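Local coordinates for alpha-catenin-like protein hmp-1 (Caenorhabditis elegans, PDB 5H5M) that links the cadherin-catenin complex at adherens junctions to actin filaments and is required for cell migration and shape change during embryonic body enclosure and elongation, at residues H118-F123 / E158-V162. Residue numbers count along the deposited sequence, not the author numbering.
Sequences HISDAF and EIVSV
Two nearly antiparallel helix segments meet here in a buried, mainly apolar contact near the centre of the M-domain chain: 118-123 ends helix 92-122, while 158-162 lies within helix 142-166. The short axes approach to 9.8 Å at 164°, with CA atoms nearest at His118–Val162 (6.1 Å) and Ala122–Ile159 (5.7 Å). Segment 158-162 is helical throughout; 118-122 is the last turn of its helix, and Phe123 (phi/psi -115/15) is the first residue to leave helical angles, although its N still hydrogen-bonds to Ile119 O (3.2 Å). Val162, chi1 t, fills the centre: its CG1 lies 3.7 Å from His118 CB and 3.9 Å from Ile119 CG1, its CG2 3.9 Å from Ala122 CB. Small Ala122 also admits Ile159, whose CG2 reaches Ala122 O at 3.6 Å. In the vinculin/alpha-catenin family such helices build consecutive four-helix bundles, consistent with the last helix of one resting here on a helix of the next. Phe123, chi1 m, swings its ring under Ile159 (chi1 p) for a CH-pi contact, CG2 sitting 4.0 Å from the ring centroid and 17° off its normal. No direct hydrogen bond joins the segments; on the polar flank a water lies within hydrogen-bonding distance of Glu158 OE2 (2.9 Å) and His118 O (3.1 Å). Asp121 turns its carboxylate to salt bridges with Arg55 and Arg286, and His118 ND1 is hydrogen-bonded to Ala114 O.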
ATOM      1  N   HIS A 118      -3.037  -1.342  -0.287  1.00 17.13           N
ATOM      2  CA  HIS A 118      -3.182  -1.813   1.080  1.00 18.97           C
ATOM      3  C   HIS A 118      -1.972  -1.437   1.931  1.00 23.01           C
ATOM      4  O   HIS A 118      -2.124  -0.988   3.065  1.00 32.30           O
ATOM      5  CB  HIS A 118      -3.400  -3.329   1.093  1.00 23.62           C
ATOM      6  CG  HIS A 118      -4.724  -3.754   0.532  1.00 26.63           C
ATOM      7  ND1 HIS A 118      -4.997  -3.742  -0.819  1.00 26.60           N
ATOM      8  CD2 HIS A 118      -5.849  -4.191   1.141  1.00 28.55           C
ATOM      9  CE1 HIS A 118      -6.237  -4.155  -1.018  1.00 19.54           C
ATOM     10  NE2 HIS A 118      -6.777  -4.435   0.153  1.00 21.84           N
ATOM     11  N   ILE A 119      -0.777  -1.614   1.375  1.00 22.60           N
ATOM     12  CA  ILE A 119       0.461  -1.272   2.072  1.00 20.38           C
ATOM     13  C   ILE A 119       0.535   0.226   2.350  1.00 25.20           C
ATOM     14  O   ILE A 119       0.970   0.651   3.426  1.00 21.89           O
ATOM     15  CB  ILE A 119       1.700  -1.707   1.263  1.00 19.34           C
ATOM     16  CG1 ILE A 119       1.722  -3.232   1.116  1.00 20.38           C
ATOM     17  CG2 ILE A 119       2.983  -1.222   1.925  1.00 18.85           C
ATOM     18  CD1 ILE A 119       2.925  -3.761   0.372  1.00 22.06           C
ATOM     19  N   SER A 120       0.094   1.021   1.379  1.00 22.20           N
ATOM     20  CA  SER A 120       0.076   2.472   1.520  1.00 18.12           C
ATOM     21  C   SER A 120      -0.800   2.898   2.696  1.00 18.61           C
ATOM     22  O   SER A 120      -0.385   3.716   3.517  1.00 19.63           O
ATOM     23  CB  SER A 120      -0.410   3.131   0.223  1.00 19.21           C
ATOM     24  OG  SER A 120      -0.440   4.545   0.333  1.00 21.48           O
ATOM     25  N   ASP A 121      -2.003   2.333   2.784  1.00 26.05           N
ATOM     26  CA  ASP A 121      -2.933   2.658   3.864  1.00 27.44           C
ATOM     27  C   ASP A 121      -2.472   2.131   5.223  1.00 26.99           C
ATOM     28  O   ASP A 121      -2.461   2.863   6.213  1.00 33.17           O
ATOM     29  CB  ASP A 121      -4.331   2.099   3.565  1.00 19.52           C
ATOM     30  CG  ASP A 121      -5.000   2.782   2.383  1.00 24.79           C
ATOM     31  OD1 ASP A 121      -4.605   3.916   2.042  1.00 28.86           O
ATOM     32  OD2 ASP A 121      -5.931   2.185   1.799  1.00 27.71           O
ATOM     33  N   ALA A 122      -2.093   0.860   5.263  1.00 20.20           N
ATOM     34  CA  ALA A 122      -1.878   0.165   6.529  1.00 17.94           C
ATOM     35  C   ALA A 122      -0.612   0.602   7.260  1.00 17.95           C
ATOM     36  O   ALA A 122      -0.545   0.525   8.485  1.00 22.30           O
ATOM     37  CB  ALA A 122      -1.846  -1.338   6.294  1.00 18.01           C
ATOM     38  N   PHE A 123       0.385   1.068   6.512  1.00 19.46           N
ATOM     39  CA  PHE A 123       1.696   1.346   7.094  1.00 18.83           C
ATOM     40  C   PHE A 123       2.077   2.824   7.067  1.00 20.83           C
ATOM     41  O   PHE A 123       3.239   3.169   7.285  1.00 22.90           O
ATOM     42  CB  PHE A 123       2.769   0.514   6.381  1.00 17.78           C
ATOM     43  CG  PHE A 123       2.650  -0.963   6.639  1.00 21.39           C
ATOM     44  CD1 PHE A 123       1.754  -1.737   5.913  1.00 21.16           C
ATOM     45  CD2 PHE A 123       3.414  -1.573   7.623  1.00 17.07           C
ATOM     46  CE1 PHE A 123       1.626  -3.096   6.160  1.00 18.16           C
ATOM     47  CE2 PHE A 123       3.293  -2.932   7.875  1.00 23.44           C
ATOM     48  CZ  PHE A 123       2.396  -3.695   7.143  1.00 19.74           C
ATOM     49  N   GLU A 158      -5.056  -5.218  10.531  1.00 24.78           N
ATOM     50  CA  GLU A 158      -4.842  -4.708   9.182  1.00 18.66           C
ATOM     51  C   GLU A 158      -3.436  -5.025   8.669  1.00 18.24           C
ATOM     52  O   GLU A 158      -3.287  -5.586   7.583  1.00 21.45           O
ATOM     53  CB  GLU A 158      -5.093  -3.202   9.129  1.00 21.40           C
ATOM     54  CG  GLU A 158      -5.092  -2.633   7.716  1.00 32.84           C
ATOM     55  CD  GLU A 158      -5.377  -1.140   7.679  1.00 41.22           C
ATOM     56  OE1 GLU A 158      -5.568  -0.537   8.758  1.00 42.29           O
ATOM     57  OE2 GLU A 158      -5.409  -0.570   6.567  1.00 49.51           O
ATOM     58  N   ILE A 159      -2.407  -4.682   9.442  1.00 16.45           N
ATOM     59  CA  ILE A 159      -1.041  -4.885   8.963  1.00 16.54           C
ATOM     60  C   ILE A 159      -0.741  -6.370   8.803  1.00 16.75           C
ATOM     61  O   ILE A 159       0.037  -6.755   7.936  1.00 26.03           O
ATOM     62  CB  ILE A 159       0.025  -4.244   9.891  1.00 21.79           C
ATOM     63  CG1 ILE A 159      -0.034  -4.825  11.302  1.00 32.32           C
ATOM     64  CG2 ILE A 159      -0.125  -2.729   9.922  1.00 15.82           C
ATOM     65  CD1 ILE A 159       1.174  -4.465  12.149  1.00 36.52           C
ATOM     66  N   VAL A 160      -1.374  -7.202   9.624  1.00 18.53           N
ATOM     67  CA  VAL A 160      -1.202  -8.644   9.514  1.00 23.43           C
ATOM     68  C   VAL A 160      -1.846  -9.152   8.227  1.00 17.69           C
ATOM     69  O   VAL A 160      -1.224  -9.871   7.449  1.00 19.42           O
ATOM     70  CB  VAL A 160      -1.802  -9.385  10.731  1.00 24.66           C
ATOM     71  CG1 VAL A 160      -1.999 -10.863  10.421  1.00 19.84           C
ATOM     72  CG2 VAL A 160      -0.905  -9.205  11.954  1.00 23.94           C
ATOM     73  N   SER A 161      -3.093  -8.750   8.009  1.00 20.39           N
ATOM     74  CA  SER A 161      -3.841  -9.137   6.821  1.00 22.91           C
ATOM     75  C   SER A 161      -3.172  -8.659   5.535  1.00 24.44           C
ATOM     76  O   SER A 161      -3.054  -9.414   4.571  1.00 25.71           O
ATOM     77  CB  SER A 161      -5.267  -8.590   6.902  1.00 23.80           C
ATOM     78  OG  SER A 161      -5.971  -8.828   5.697  1.00 38.75           O
ATOM     79  N   VAL A 162      -2.739  -7.402   5.527  1.00 24.17           N
ATOM     80  CA  VAL A 162      -2.078  -6.820   4.363  1.00 21.87           C
ATOM     81  C   VAL A 162      -0.754  -7.527   4.064  1.00 25.04           C
ATOM     82  O   VAL A 162      -0.429  -7.789   2.902  1.00 21.16           O
ATOM     83  CB  VAL A 162      -1.830  -5.308   4.562  1.00 23.89           C
ATOM     84  CG1 VAL A 162      -0.933  -4.754   3.467  1.00 18.15           C
ATOM     85  CG2 VAL A 162      -3.157  -4.558   4.595  1.00 18.81           C
TER
HETATM   86  O   HOH W   1      -5.024  -1.729   3.989  1.00 31.45           O